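Local atomic coordinates of putative P4-specific DNA primase (Enterobacteria phage P4, PDB entry 1KA8), a protein that primes and unwinds DNA in phage P4 replication as a combined primase and helicase, here represented by the winged-helix domain that binds the replication origin. Residues L12-Q17 with Q84-L89; Y36-Y41 with R51-L56. All blocks are in the same frame, centred on the assembly; numbering follows the deposited sequence.

Contact 1: residues L12-Q17 with Q84-L89; sequences LETLPQ and QTNLTL
Leu12, Glu13 and Thr14 run antiparallel to Leu87, Thr88 and Leu89, with 142° between the N-to-C directions of the two short strands. Glu13 and Thr88 form the hydrogen-bonded pair: Glu13 N donates to Thr88 O at 2.8 Å, and Thr88 N returns a bond to Glu13 O, also at 2.8 Å. One bond lies past the regular pairing, Leu15 N to Asn86 O at 2.6 Å. On the face of Leu12, Thr14, Leu87 and Leu89 the three leucines are buried, and Thr14 is partly exposed. There Leu12 and Leu89 run alongside each other in the same direction and touch through their CD2 methyls at 3.6 Å. By contrast, the side of Glu13 and Thr88 is partly exposed to solvent. On it Thr88 CG2, anti to its own carbonyl carbon and beside the backbone N, meets Leu15 CG at 3.4 Å, the two side chains crossing at about a right angle. Asn86 lies alongside Thr14, its ND2 against Thr14 CG2, and that ND2 donates to Asn73 O. Strand 12-14 edges the winged-helix sheet, strand 82-89 lies between it and 76-79, and the leucine face rests on helix 37-47 through Leu37 and on helix 56-69 through Leu63 and Leu67.

Contact 2: residues Y36-Y41 with R51-L56; sequences YLYHAY and RNVLSL
Helix 37-47 meets the loop that leads into helix 56-69 of this winged-helix domain through two tyrosines one helical turn apart, Tyr38 and Tyr41. Each has CG anti to its backbone N (chi1 -167° in Tyr38), and both rings reach the loop at Leu54. Tyr38 OH donates to Leu54 O at 2.6 Å; the acceptor lies at the edge of the ring, and the hydroxyl sits in the plane of the carbonyl. Leu54 N in turn points to Tyr41 OH at 3.3 Å, a weak bond whose hydroxyl is less surely placed. Leu56 covers one face of the Tyr38 ring: its CA stands 4.1 Å from the ring centroid, 28° off the normal, a CH-pi contact, while its CD2 reaches Tyr38 CG at 4.0 Å. Val53 CB packs on Tyr41 CE2, also at 4.0 Å. Ser55, the N-cap of helix 56-69, turns its hydroxyl to Met58 N, and Leu54 packs on Val65 of the second subunit. Tyr38 OH thus satisfies the C=O of Leu54, and the N-H has a weak bond to Tyr41 OH, which would let phenol side chains stand in for regular backbone pairing in this loop.

The centres of the two contacts lie about 17 Å apart, on opposite sides of the chain's centre, yet they touch through Leu37. Leu37 CD2 meets Leu87 CD1 of contact 1 at 3.6 Å, and Leu37 CD1 meets Leu12 CD2 at 4.0 Å. Leu37 belongs to the same short helical segment as Tyr38 and Tyr41, which carry contact 2, so helix 37-47 packs on the sheet through Leu37 and on the 51-56 loop through Tyr38 and Tyr41. Contact 1 joins chain regions 67 residues apart, whereas contact 2 spans only 10 and falls between them in sequence. Contact 1 holds strand 12-14 to strand 82-89, contact 2 holds the 51-56 loop to helix 37-47, and Leu37 is where the two meet.

Contact 1: residues L12-Q17 with Q84-L89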
loop_
_atom_site.group_PDB
_atom_site.type_symbol
_atom_site.label_atom_id
_atom_site.label_comp_id
_atom_site.label_asym_id
_atom_site.label_seq_id
_atom_site.Cartn_x
_atom_site.Cartn_y
_atom_site.Cartn_z
ATOM N N LEU A 12 14.351 3.020 -0.151
ATOM C CA LEU A 12 14.608 2.712 1.248
ATOM C C LEU A 12 15.353 1.408 1.489
ATOM O O LEU A 12 15.158 0.431 0.762
ATOM C CB LEU A 12 13.293 2.680 2.019
ATOM C CG LEU A 12 12.437 3.944 1.962
ATOM C CD1 LEU A 12 11.203 3.696 2.785
ATOM C CD2 LEU A 12 13.185 5.149 2.517
ATOM N N GLU A 13 16.203 1.409 2.522
ATOM C CA GLU A 13 16.987 0.237 2.929
ATOM C C GLU A 13 16.768 -0.020 4.402
ATOM O O GLU A 13 16.528 0.909 5.182
ATOM C CB GLU A 13 18.479 0.464 2.761
ATOM C CG GLU A 13 18.933 0.931 1.406
ATOM C CD GLU A 13 20.360 1.484 1.452
ATOM O OE1 GLU A 13 20.717 2.067 2.506
ATOM O OE2 GLU A 13 21.108 1.352 0.443
ATOM N N THR A 14 16.875 -1.287 4.782
ATOM C CA THR A 14 16.719 -1.691 6.179
ATOM C C THR A 14 18.053 -1.751 6.928
ATOM O O THR A 14 19.096 -2.031 6.340
ATOM C CB THR A 14 16.123 -3.075 6.305
ATOM O OG1 THR A 14 16.501 -3.848 5.161
ATOM C CG2 THR A 14 14.623 -2.999 6.444
ATOM N N LEU A 15 17.999 -1.499 8.235
ATOM C CA LEU A 15 19.165 -1.529 9.119
ATOM C C LEU A 15 19.117 -2.764 10.030
ATOM O O LEU A 15 18.043 -3.244 10.398
ATOM C CB LEU A 15 19.198 -0.276 10.006
ATOM C CG LEU A 15 19.579 1.093 9.440
ATOM C CD1 LEU A 15 19.368 2.162 10.502
ATOM C CD2 LEU A 15 21.024 1.076 8.987
ATOM N N PRO A 16 20.291 -3.272 10.435
ATOM C CA PRO A 16 20.409 -4.448 11.303
ATOM C C PRO A 16 19.586 -4.305 12.576
ATOM O O PRO A 16 19.234 -5.292 13.224
ATOM C CB PRO A 16 21.899 -4.500 11.598
ATOM C CG PRO A 16 22.514 -3.847 10.392
ATOM C CD PRO A 16 21.615 -2.682 10.178
ATOM N N GLN A 17 19.290 -3.060 12.931
ATOM C CA GLN A 17 18.518 -2.775 14.131
ATOM C C GLN A 17 17.697 -1.487 14.021
ATOM O O GLN A 17 17.997 -0.566 13.238
ATOM C CB GLN A 17 19.433 -2.712 15.378
ATOM C CG GLN A 17 20.476 -1.592 15.379
ATOM C CD GLN A 17 21.559 -1.811 14.338
ATOM O OE1 GLN A 17 22.363 -0.923 14.059
ATOM N NE2 GLN A 17 21.591 -3.004 13.764
ATOM N N GLN A 84 10.899 5.242 16.069
ATOM C CA GLN A 84 12.074 5.148 15.220
ATOM C C GLN A 84 12.041 3.845 14.450
ATOM O O GLN A 84 11.686 2.797 14.991
ATOM C CB GLN A 84 13.358 5.227 16.037
ATOM C CG GLN A 84 14.565 5.295 15.147
ATOM C CD GLN A 84 15.841 5.443 15.907
ATOM O OE1 GLN A 84 16.903 5.609 15.311
ATOM N NE2 GLN A 84 15.760 5.383 17.233
ATOM N N THR A 85 12.417 3.920 13.181
ATOM C CA THR A 85 12.402 2.747 12.320
ATOM C C THR A 85 13.797 2.177 12.115
ATOM O O THR A 85 14.765 2.648 12.699
ATOM C CB THR A 85 11.792 3.087 10.935
ATOM O OG1 THR A 85 12.761 3.769 10.124
ATOM C CG2 THR A 85 10.576 3.976 11.104
ATOM N N ASN A 86 13.894 1.155 11.282
ATOM C CA ASN A 86 15.168 0.545 10.985
ATOM C C ASN A 86 15.407 0.824 9.515
ATOM O O ASN A 86 15.907 -0.039 8.784
ATOM C CB ASN A 86 15.092 -0.957 11.191
ATOM C CG ASN A 86 14.180 -1.624 10.187
ATOM O OD1 ASN A 86 13.009 -1.281 10.095
ATOM N ND2 ASN A 86 14.710 -2.572 9.423
ATOM N N LEU A 87 15.056 2.026 9.071
ATOM C CA LEU A 87 15.222 2.334 7.659
ATOM C C LEU A 87 16.073 3.560 7.372
ATOM O O LEU A 87 16.135 4.494 8.172
ATOM C CB LEU A 87 13.845 2.526 7.014
ATOM C CG LEU A 87 12.761 1.502 7.366
ATOM C CD1 LEU A 87 11.380 2.116 7.143
ATOM C CD2 LEU A 87 12.964 0.229 6.552
ATOM N N THR A 88 16.726 3.546 6.209
ATOM C CA THR A 88 17.543 4.678 5.779
ATOM C C THR A 88 17.414 4.844 4.281
ATOM O O THR A 88 17.039 3.900 3.572
ATOM C CB THR A 88 19.049 4.497 6.099
ATOM O OG1 THR A 88 19.655 3.645 5.117
ATOM C CG2 THR A 88 19.225 3.873 7.454
ATOM N N LEU A 89 17.745 6.035 3.795
ATOM C CA LEU A 89 17.648 6.291 2.365
ATOM C C LEU A 89 18.833 5.729 1.604
ATOM O O LEU A 89 19.972 5.901 2.017
ATOM C CB LEU A 89 17.558 7.798 2.055
ATOM C CG LEU A 89 16.612 8.711 2.831
ATOM C CD1 LEU A 89 16.338 9.918 1.976
ATOM C CD2 LEU A 89 15.326 7.989 3.193
#

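Contact 2: residues Y36-Y41 with R51-L56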
loop_
_atom_site.group_PDB
_atom_site.type_symbol
_atom_site.label_atom_id
_atom_site.label_comp_id
_atom_site.label_asym_id
_atom_site.label_seq_id
_atom_site.Cartn_x
_atom_site.Cartn_y
_atom_site.Cartn_z
ATOM N N TYR A 36 13.358 12.518 9.386
ATOM C CA TYR A 36 12.006 11.969 9.429
ATOM C C TYR A 36 11.540 11.348 8.131
ATOM O O TYR A 36 11.548 11.978 7.070
ATOM C CB TYR A 36 11.047 13.034 9.897
ATOM C CG TYR A 36 11.498 13.631 11.194
ATOM C CD1 TYR A 36 12.206 14.839 11.212
ATOM C CD2 TYR A 36 11.199 13.010 12.415
ATOM C CE1 TYR A 36 12.596 15.429 12.418
ATOM C CE2 TYR A 36 11.584 13.588 13.625
ATOM C CZ TYR A 36 12.274 14.798 13.608
ATOM O OH TYR A 36 12.607 15.414 14.776
ATOM N N LEU A 37 11.149 10.085 8.243
ATOM C CA LEU A 37 10.701 9.308 7.106
ATOM C C LEU A 37 9.545 9.999 6.395
ATOM O O LEU A 37 9.548 10.153 5.170
ATOM C CB LEU A 37 10.299 7.925 7.590
ATOM C CG LEU A 37 10.092 6.873 6.516
ATOM C CD1 LEU A 37 11.064 7.062 5.384
ATOM C CD2 LEU A 37 10.214 5.495 7.158
ATOM N N TYR A 38 8.568 10.448 7.172
ATOM C CA TYR A 38 7.428 11.118 6.578
ATOM C C TYR A 38 7.858 12.378 5.820
ATOM O O TYR A 38 7.308 12.661 4.742
ATOM C CB TYR A 38 6.375 11.463 7.652
ATOM C CG TYR A 38 5.049 11.869 7.052
ATOM C CD1 TYR A 38 4.335 10.979 6.255
ATOM C CD2 TYR A 38 4.560 13.167 7.197
ATOM C CE1 TYR A 38 3.176 11.366 5.608
ATOM C CE2 TYR A 38 3.391 13.574 6.549
ATOM C CZ TYR A 38 2.702 12.666 5.750
ATOM O OH TYR A 38 1.553 13.045 5.074
ATOM N N HIS A 39 8.830 13.125 6.368
ATOM C CA HIS A 39 9.288 14.345 5.703
ATOM C C HIS A 39 9.995 13.969 4.426
ATOM O O HIS A 39 9.859 14.652 3.409
ATOM C CB HIS A 39 10.236 15.146 6.571
ATOM C CG HIS A 39 9.592 15.779 7.754
ATOM N ND1 HIS A 39 8.376 15.365 8.254
ATOM C CD2 HIS A 39 10.028 16.752 8.585
ATOM C CE1 HIS A 39 8.089 16.054 9.344
ATOM N NE2 HIS A 39 9.077 16.903 9.569
ATOM N N ALA A 40 10.754 12.883 4.480
ATOM C CA ALA A 40 11.463 12.414 3.301
ATOM C C ALA A 40 10.397 12.133 2.250
ATOM O O ALA A 40 10.538 12.508 1.077
ATOM C CB ALA A 40 12.242 11.140 3.620
ATOM N N TYR A 41 9.321 11.485 2.687
ATOM C CA TYR A 41 8.215 11.162 1.796
ATOM C C TYR A 41 7.637 12.396 1.082
ATOM O O TYR A 41 7.493 12.406 -0.144
ATOM C CB TYR A 41 7.113 10.470 2.569
ATOM C CG TYR A 41 5.899 10.265 1.732
ATOM C CD1 TYR A 41 5.999 9.665 0.490
ATOM C CD2 TYR A 41 4.649 10.678 2.174
ATOM C CE1 TYR A 41 4.886 9.476 -0.293
ATOM C CE2 TYR A 41 3.522 10.497 1.397
ATOM C CZ TYR A 41 3.642 9.890 0.157
ATOM O OH TYR A 41 2.521 9.678 -0.621
ATOM N N ARG A 51 0.787 16.893 -5.565
ATOM C CA ARG A 51 0.334 17.810 -4.512
ATOM C C ARG A 51 -0.450 16.979 -3.490
ATOM O O ARG A 51 -0.551 17.341 -2.318
ATOM C CB ARG A 51 -0.589 18.916 -5.075
ATOM C CG ARG A 51 -0.207 19.491 -6.446
ATOM C CD ARG A 51 -0.984 18.792 -7.580
ATOM N NE ARG A 51 -1.097 17.343 -7.370
ATOM C CZ ARG A 51 -1.609 16.483 -8.251
ATOM N NH1 ARG A 51 -2.065 16.916 -9.425
ATOM N NH2 ARG A 51 -1.666 15.188 -7.959
ATOM N N ASN A 52 -0.993 15.860 -3.964
ATOM C CA ASN A 52 -1.785 14.935 -3.153
ATOM C C ASN A 52 -0.898 13.852 -2.491
ATOM O O ASN A 52 -0.391 12.946 -3.170
ATOM C CB ASN A 52 -2.834 14.257 -4.055
ATOM C CG ASN A 52 -2.193 13.345 -5.129
ATOM O OD1 ASN A 52 -1.492 13.822 -6.037
ATOM N ND2 ASN A 52 -2.423 12.026 -5.011
ATOM N N VAL A 53 -0.729 13.920 -1.173
ATOM C CA VAL A 53 0.105 12.933 -0.492
ATOM C C VAL A 53 -0.634 12.151 0.587
ATOM O O VAL A 53 -1.545 12.676 1.213
ATOM C CB VAL A 53 1.330 13.612 0.156
ATOM C CG1 VAL A 53 2.109 14.386 -0.893
ATOM C CG2 VAL A 53 0.889 14.525 1.264
ATOM N N LEU A 54 -0.251 10.897 0.804
ATOM C CA LEU A 54 -0.892 10.117 1.842
ATOM C C LEU A 54 -0.675 10.771 3.209
ATOM O O LEU A 54 0.355 11.389 3.476
ATOM C CB LEU A 54 -0.341 8.700 1.877
ATOM C CG LEU A 54 -0.642 7.768 0.705
ATOM C CD1 LEU A 54 -0.094 6.363 0.992
ATOM C CD2 LEU A 54 -2.136 7.704 0.506
ATOM N N SER A 55 -1.664 10.647 4.076
ATOM C CA SER A 55 -1.576 11.212 5.409
ATOM C C SER A 55 -0.556 10.391 6.176
ATOM O O SER A 55 -0.163 9.308 5.736
ATOM C CB SER A 55 -2.914 11.065 6.108
ATOM O OG SER A 55 -3.234 9.690 6.233
ATOM N N LEU A 56 -0.140 10.892 7.331
ATOM C CA LEU A 56 0.796 10.159 8.157
ATOM C C LEU A 56 0.141 8.822 8.466
ATOM O O LEU A 56 0.741 7.774 8.292
ATOM C CB LEU A 56 1.078 10.959 9.449
ATOM C CG LEU A 56 1.993 10.537 10.624
ATOM C CD1 LEU A 56 1.285 9.511 11.479
ATOM C CD2 LEU A 56 3.328 10.010 10.116
#